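Local coordinates for protein phytoene synthase (Enterococcus hirae, PDB 5IYS) that probably joins two prenyl diphosphates head to head, as in dehydrosqualene and phytoene synthases, and binds farnesyl thiodiphosphate, a substrate analogue, together with magnesium, at residues P157-L161 with Y224-M230; A217-E221 with L253-R257. All coordinates share one frame; numbering follows the deposited sequence.

Contact 1 of 2, residues P157-L161 with Y224-M230; sequences PAKKL and YEESFEM. With FPS (S-[(2E,6E)-3,7,11-trimethyldodeca-2,6,10-trienyl] trihydrogen thiodiphosphate), chain G.
Leu161 CD1 meets the Tyr224 ring obliquely, 3.6 Å from Tyr224 CD1 and nearly as close to Tyr224 CE1. The Phe228 ring has the carbonyl oxygen Tyr224 O over its centre on one face, 3.1 Å above the plane. That oxygen accepts two bonds, from Phe228 N and from Ser227 OG. The second ties the serine hydroxyl to its own helix; Ser227 CB lies 3.1 Å from Pro157 O, and Ser227 OG rests near Leu161 CB. Ser227 CA and Pro157 CA, the closest such pair, are 4.2 Å apart. Met230 CB packs on Pro157 CG, and a bend at chi3 (137°) brings its methyl CE to 4.0 Å from Leu161 CD2. On the partly exposed side, the extended Lys160 chain puts NZ 2.9 Å from Glu226 OE1, a salt bridge on the anti side of the carboxylate, 17° out of its plane. Tyr224 OH is hydrogen-bonded to Thr168 OG1. Leu161 CD2 also touches C12 of the bound FPS (3.7 Å), and Ala158 CB touches its C14. The chemistry is therefore divided: one ion pair on the partly exposed side, and inside it an apolar layer that backs the farnesyl tail of the ligand.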
loop_
_atom_site.group_PDB
_atom_site.type_symbol
_atom_site.label_atom_id
_atom_site.label_comp_id
_atom_site.label_asym_id
_atom_site.label_seq_id
_atom_site.Cartn_x
_atom_site.Cartn_y
_atom_site.Cartn_z
ATOM N N PRO A 157 -11.446 8.722 -3.963
ATOM C CA PRO A 157 -10.363 8.349 -4.863
ATOM C C PRO A 157 -9.102 7.889 -4.149
ATOM O O PRO A 157 -8.372 7.076 -4.685
ATOM C CB PRO A 157 -10.092 9.628 -5.664
ATOM C CG PRO A 157 -10.772 10.734 -4.927
ATOM C CD PRO A 157 -11.987 10.051 -4.282
ATOM N N ALA A 158 -8.868 8.366 -2.933
ATOM C CA ALA A 158 -7.712 7.920 -2.181
ATOM C C ALA A 158 -7.867 6.449 -1.867
ATOM O O ALA A 158 -6.933 5.663 -2.020
ATOM C CB ALA A 158 -7.577 8.715 -0.913
ATOM N N LYS A 159 -9.054 6.064 -1.402
ATOM C CA LYS A 159 -9.302 4.666 -1.088
ATOM C C LYS A 159 -9.178 3.814 -2.332
ATOM O O LYS A 159 -8.748 2.678 -2.249
ATOM C CB LYS A 159 -10.696 4.479 -0.489
ATOM C CG LYS A 159 -10.817 4.933 0.965
ATOM C CD LYS A 159 -12.033 4.277 1.620
ATOM C CE LYS A 159 -13.303 5.092 1.438
ATOM N NZ LYS A 159 -14.471 4.392 2.070
ATOM N N LYS A 160 -9.601 4.335 -3.475
ATOM C CA LYS A 160 -9.433 3.595 -4.728
ATOM C C LYS A 160 -7.953 3.326 -5.074
ATOM O O LYS A 160 -7.635 2.287 -5.671
ATOM C CB LYS A 160 -10.136 4.321 -5.874
ATOM C CG LYS A 160 -11.684 4.189 -5.779
ATOM C CD LYS A 160 -12.384 5.003 -6.866
ATOM C CE LYS A 160 -13.879 4.724 -6.902
ATOM N NZ LYS A 160 -14.427 5.680 -7.899
ATOM N N LEU A 161 -7.064 4.287 -4.828
ATOM C CA LEU A 161 -5.659 4.082 -5.210
ATOM C C LEU A 161 -5.055 2.979 -4.315
ATOM O O LEU A 161 -4.255 2.142 -4.749
ATOM C CB LEU A 161 -4.830 5.365 -5.010
ATOM C CG LEU A 161 -3.327 5.252 -5.334
ATOM C CD1 LEU A 161 -3.030 4.562 -6.661
ATOM C CD2 LEU A 161 -2.659 6.627 -5.289
ATOM N N TYR A 224 -6.891 2.595 -10.568
ATOM C CA TYR A 224 -5.793 3.534 -10.699
ATOM C C TYR A 224 -6.336 4.767 -11.414
ATOM O O TYR A 224 -6.192 5.900 -10.943
ATOM C CB TYR A 224 -4.612 2.913 -11.476
ATOM C CG TYR A 224 -3.690 2.025 -10.642
ATOM C CD1 TYR A 224 -2.878 2.560 -9.631
ATOM C CD2 TYR A 224 -3.525 0.694 -10.965
ATOM C CE1 TYR A 224 -1.985 1.755 -8.916
ATOM C CE2 TYR A 224 -2.672 -0.129 -10.230
ATOM C CZ TYR A 224 -1.898 0.408 -9.223
ATOM O OH TYR A 224 -0.995 -0.419 -8.556
ATOM N N GLU A 225 -6.870 4.550 -12.603
ATOM C CA GLU A 225 -7.380 5.667 -13.400
ATOM C C GLU A 225 -8.430 6.515 -12.684
ATOM O O GLU A 225 -8.341 7.743 -12.702
ATOM C CB GLU A 225 -7.874 5.197 -14.769
ATOM C CG GLU A 225 -6.752 5.029 -15.805
ATOM C CD GLU A 225 -6.127 6.358 -16.239
ATOM O OE1 GLU A 225 -6.869 7.365 -16.307
ATOM O OE2 GLU A 225 -4.894 6.415 -16.472
ATOM N N GLU A 226 -9.410 5.879 -12.050
ATOM C CA GLU A 226 -10.374 6.592 -11.235
ATOM C C GLU A 226 -9.744 7.411 -10.114
ATOM O O GLU A 226 -10.142 8.546 -9.877
ATOM C CB GLU A 226 -11.469 5.671 -10.691
ATOM C CG GLU A 226 -12.348 5.006 -11.759
ATOM C CD GLU A 226 -13.123 3.825 -11.205
ATOM O OE1 GLU A 226 -13.509 3.900 -10.023
ATOM O OE2 GLU A 226 -13.320 2.823 -11.938
ATOM N N SER A 227 -8.723 6.868 -9.465
ATOM C CA SER A 227 -8.147 7.551 -8.301
ATOM C C SER A 227 -7.448 8.839 -8.712
ATOM O O SER A 227 -7.303 9.751 -7.889
ATOM C CB SER A 227 -7.150 6.643 -7.548
ATOM O OG SER A 227 -5.919 6.527 -8.266
ATOM N N PHE A 228 -6.973 8.882 -9.954
ATOM C CA PHE A 228 -6.257 10.052 -10.480
ATOM C C PHE A 228 -7.152 11.298 -10.591
ATOM O O PHE A 228 -6.653 12.418 -10.678
ATOM C CB PHE A 228 -5.617 9.757 -11.850
ATOM C CG PHE A 228 -4.579 8.655 -11.835
ATOM C CD1 PHE A 228 -4.054 8.173 -10.638
ATOM C CD2 PHE A 228 -4.178 8.052 -13.032
ATOM C CE1 PHE A 228 -3.037 7.222 -10.631
ATOM C CE2 PHE A 228 -3.173 7.081 -13.043
ATOM C CZ PHE A 228 -2.624 6.641 -11.840
ATOM N N GLU A 229 -8.457 11.123 -10.411
ATOM C CA GLU A 229 -9.368 12.250 -10.294
ATOM C C GLU A 229 -9.029 13.197 -9.134
ATOM O O GLU A 229 -9.330 14.400 -9.185
ATOM C CB GLU A 229 -10.763 11.689 -10.076
ATOM C CG GLU A 229 -11.846 12.714 -9.903
ATOM C CD GLU A 229 -13.204 12.031 -9.749
ATOM O OE1 GLU A 229 -13.557 11.213 -10.635
ATOM O OE2 GLU A 229 -13.881 12.290 -8.726
ATOM N N MET A 230 -8.327 12.685 -8.121
ATOM C CA MET A 230 -7.954 13.548 -6.995
ATOM C C MET A 230 -6.876 14.572 -7.321
ATOM O O MET A 230 -6.686 15.511 -6.559
ATOM C CB MET A 230 -7.538 12.725 -5.777
ATOM C CG MET A 230 -6.245 11.994 -5.951
ATOM S SD MET A 230 -5.952 10.934 -4.498
ATOM C CE MET A 230 -5.399 9.481 -5.370
HETATM C C1 FPS G . 2.959 -2.253 -0.739
HETATM S S1 FPS G . 3.979 -1.964 0.658
HETATM C C2 FPS G . 1.824 -1.269 -0.523
HETATM C C3 FPS G . 0.542 -1.501 -0.857
HETATM C C4 FPS G . 0.141 -2.786 -1.518
HETATM C C5 FPS G . -0.534 -0.462 -0.607
HETATM C C6 FPS G . -0.049 0.826 0.058
HETATM C C7 FPS G . -1.117 1.888 -0.115
HETATM C C8 FPS G . -0.816 3.182 -0.321
HETATM C C10 FPS G . -1.966 4.165 -0.353
HETATM C C9 FPS G . 0.601 3.691 -0.445
HETATM C C11 FPS G . -1.919 4.949 -1.668
HETATM C C12 FPS G . -2.945 6.070 -1.666
HETATM C C13 FPS G . -2.688 7.347 -1.301
HETATM C C14 FPS G . -3.782 8.381 -1.373
HETATM C C15 FPS G . -1.321 7.790 -0.850
HETATM P PA FPS G . 5.901 -2.650 0.351
HETATM O O1A FPS G . 6.870 -1.906 1.159
HETATM O O2A FPS G . 5.807 -4.128 1.002
HETATM O O3A FPS G . 6.325 -2.869 -1.172
HETATM P PB FPS G . 5.947 -4.314 -1.812
HETATM O O1B FPS G . 7.111 -5.261 -1.708
HETATM O O2B FPS G . 5.507 -3.963 -3.213
HETATM O O3B FPS G . 4.792 -5.004 -1.118
#

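Contact 2 of 2, residues A217-E221 with L253-R257; sequences AKQAE and LNIVR
Helices 217-221 and 253-257 run nearly antiparallel, at 155° between their N-to-C directions, with axes 12.3 Å apart at closest approach; even the nearest CA atoms, those of Ala217 and Leu253, are 7.2 Å apart, and the polar bridge between the helices is made by long side chains. Glu221 and Arg257 form it from opposite directions. Both terminal nitrogens of the guanidinium grip a single carboxylate oxygen: Glu221 OE2 is 2.9 Å from Arg257 NH1 and 3.1 Å from Arg257 NH2. Both bonds are bent, as expected when two donors converge on one acceptor. OE2 lies close to the guanidinium plane, at its edge, whereas the carboxylate is turned 34° from that plane and receives both nitrogens from the same face, NH1 on the syn side. Arg257 reaches this far because its chain is extended from CG to NE. A further bond, from Arg257 NH1 to Asn254 OD1 (3.0 Å), and a salt bridge from NE to Glu214 limit rotation of the guanidinium. Aliphatic contact lies next to the charges: Leu253 CD1 sits 3.9 Å from Glu221 CG, and Ala217 CB is 4.4 Å from Leu253 CD2. Ala217 CB also meets the guanidinium obliquely, 3.7 Å from Arg257 NH2. The contact thus ties helix 207-227 to helix 236-258 in this all-helical fold, with Ala217 and Leu253 both resting on Leu171 of helix 155-172, and Trp213, earlier on helix 207-227, packing against Leu253 and Arg257.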
loop_
_atom_site.group_PDB
_atom_site.type_symbol
_atom_site.label_atom_id
_atom_site.label_comp_id
_atom_site.label_asym_id
_atom_site.label_seq_id
_atom_site.Cartn_x
_atom_site.Cartn_y
_atom_site.Cartn_z
ATOM N N ALA A 217 -6.958 -7.527 -13.148
ATOM C CA ALA A 217 -6.022 -6.477 -13.544
ATOM C C ALA A 217 -6.744 -5.287 -14.167
ATOM O O ALA A 217 -6.468 -4.122 -13.852
ATOM C CB ALA A 217 -4.939 -7.025 -14.472
ATOM N N LYS A 218 -7.747 -5.597 -14.974
ATOM C CA LYS A 218 -8.589 -4.559 -15.551
ATOM C C LYS A 218 -9.273 -3.761 -14.445
ATOM O O LYS A 218 -9.252 -2.546 -14.491
ATOM C CB LYS A 218 -9.628 -5.171 -16.492
ATOM C CG LYS A 218 -10.686 -4.181 -16.978
ATOM C CD LYS A 218 -12.072 -4.817 -16.840
ATOM C CE LYS A 218 -13.098 -4.215 -17.796
ATOM N NZ LYS A 218 -14.094 -3.364 -17.079
ATOM N N GLN A 219 -9.803 -4.432 -13.425
ATOM C CA GLN A 219 -10.405 -3.732 -12.298
ATOM C C GLN A 219 -9.386 -2.836 -11.596
ATOM O O GLN A 219 -9.710 -1.698 -11.271
ATOM C CB GLN A 219 -10.957 -4.709 -11.259
ATOM C CG GLN A 219 -11.732 -4.034 -10.139
ATOM C CD GLN A 219 -12.806 -3.071 -10.656
ATOM O OE1 GLN A 219 -13.302 -2.214 -9.920
ATOM N NE2 GLN A 219 -13.117 -3.165 -11.941
ATOM N N ALA A 220 -8.228 -3.390 -11.222
ATOM C CA ALA A 220 -7.137 -2.547 -10.693
ATOM C C ALA A 220 -6.797 -1.342 -11.572
ATOM O O ALA A 220 -6.611 -0.213 -11.080
ATOM C CB ALA A 220 -5.887 -3.399 -10.444
ATOM N N GLU A 221 -6.639 -1.583 -12.869
ATOM C CA GLU A 221 -6.294 -0.507 -13.803
ATOM C C GLU A 221 -7.356 0.586 -13.863
ATOM O O GLU A 221 -7.054 1.785 -13.857
ATOM C CB GLU A 221 -6.055 -1.084 -15.212
ATOM C CG GLU A 221 -4.666 -1.647 -15.378
ATOM C CD GLU A 221 -4.497 -2.489 -16.633
ATOM O OE1 GLU A 221 -5.514 -2.847 -17.254
ATOM O OE2 GLU A 221 -3.339 -2.780 -16.997
ATOM N N LEU A 253 2.006 -4.756 -12.982
ATOM C CA LEU A 253 1.075 -5.528 -13.806
ATOM C C LEU A 253 1.709 -5.867 -15.160
ATOM O O LEU A 253 1.564 -6.986 -15.654
ATOM C CB LEU A 253 -0.252 -4.781 -14.008
ATOM C CG LEU A 253 -1.037 -4.469 -12.714
ATOM C CD1 LEU A 253 -2.213 -3.589 -13.096
ATOM C CD2 LEU A 253 -1.537 -5.738 -12.048
ATOM N N ASN A 254 2.332 -4.889 -15.799
ATOM C CA ASN A 254 2.957 -5.126 -17.108
ATOM C C ASN A 254 4.130 -6.085 -17.074
ATOM O O ASN A 254 4.330 -6.867 -18.002
ATOM C CB ASN A 254 3.362 -3.812 -17.764
ATOM C CG ASN A 254 2.196 -3.144 -18.455
ATOM O OD1 ASN A 254 1.150 -3.755 -18.668
ATOM N ND2 ASN A 254 2.341 -1.864 -18.751
ATOM N N ILE A 255 4.842 -6.094 -15.957
ATOM C CA ILE A 255 5.923 -7.039 -15.715
ATOM C C ILE A 255 5.396 -8.472 -15.775
ATOM O O ILE A 255 6.016 -9.335 -16.404
ATOM C CB ILE A 255 6.549 -6.788 -14.319
ATOM C CG1 ILE A 255 7.615 -5.692 -14.391
ATOM C CG2 ILE A 255 7.158 -8.052 -13.733
ATOM C CD1 ILE A 255 7.491 -4.791 -15.601
ATOM N N VAL A 256 4.320 -8.752 -15.041
ATOM C CA VAL A 256 3.759 -10.103 -14.994
ATOM C C VAL A 256 3.276 -10.508 -16.383
ATOM O O VAL A 256 3.471 -11.641 -16.817
ATOM C CB VAL A 256 2.605 -10.234 -13.976
ATOM C CG1 VAL A 256 2.003 -11.630 -14.002
ATOM C CG2 VAL A 256 3.076 -9.885 -12.579
ATOM N N ARG A 257 2.642 -9.580 -17.087
ATOM C CA ARG A 257 2.261 -9.855 -18.468
ATOM C C ARG A 257 3.487 -10.173 -19.336
ATOM O O ARG A 257 3.487 -11.155 -20.073
ATOM C CB ARG A 257 1.494 -8.668 -19.045
ATOM C CG ARG A 257 0.135 -8.447 -18.447
ATOM C CD ARG A 257 -0.411 -7.121 -18.919
ATOM N NE ARG A 257 -1.806 -6.938 -18.543
ATOM C CZ ARG A 257 -2.273 -5.868 -17.914
ATOM N NH1 ARG A 257 -1.457 -4.858 -17.643
ATOM N NH2 ARG A 257 -3.568 -5.760 -17.642
#

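In the fold
Helix 207-227 takes part in both contacts: its residues 217-221 face helix 236-258 in contact 2, and a few residues later 224-230, around the end of the helix, meet helix 155-172 in contact 1. The centres of the two contacts are 16 Å apart. Helix 155-172 also lies against contact 2 through Leu171, so the three helices pack as one group. Their relation to the ligand differs. Contact 1 supplies Ala158 and Leu161 to an FPS pocket, whereas in contact 2 the Leu253 side chain stays about 11 Å from a bound FPS. Asn169, a magnesium-binding residue, is about 8 Å from Tyr224 and about 9 Å from Leu253, side chain to side chain.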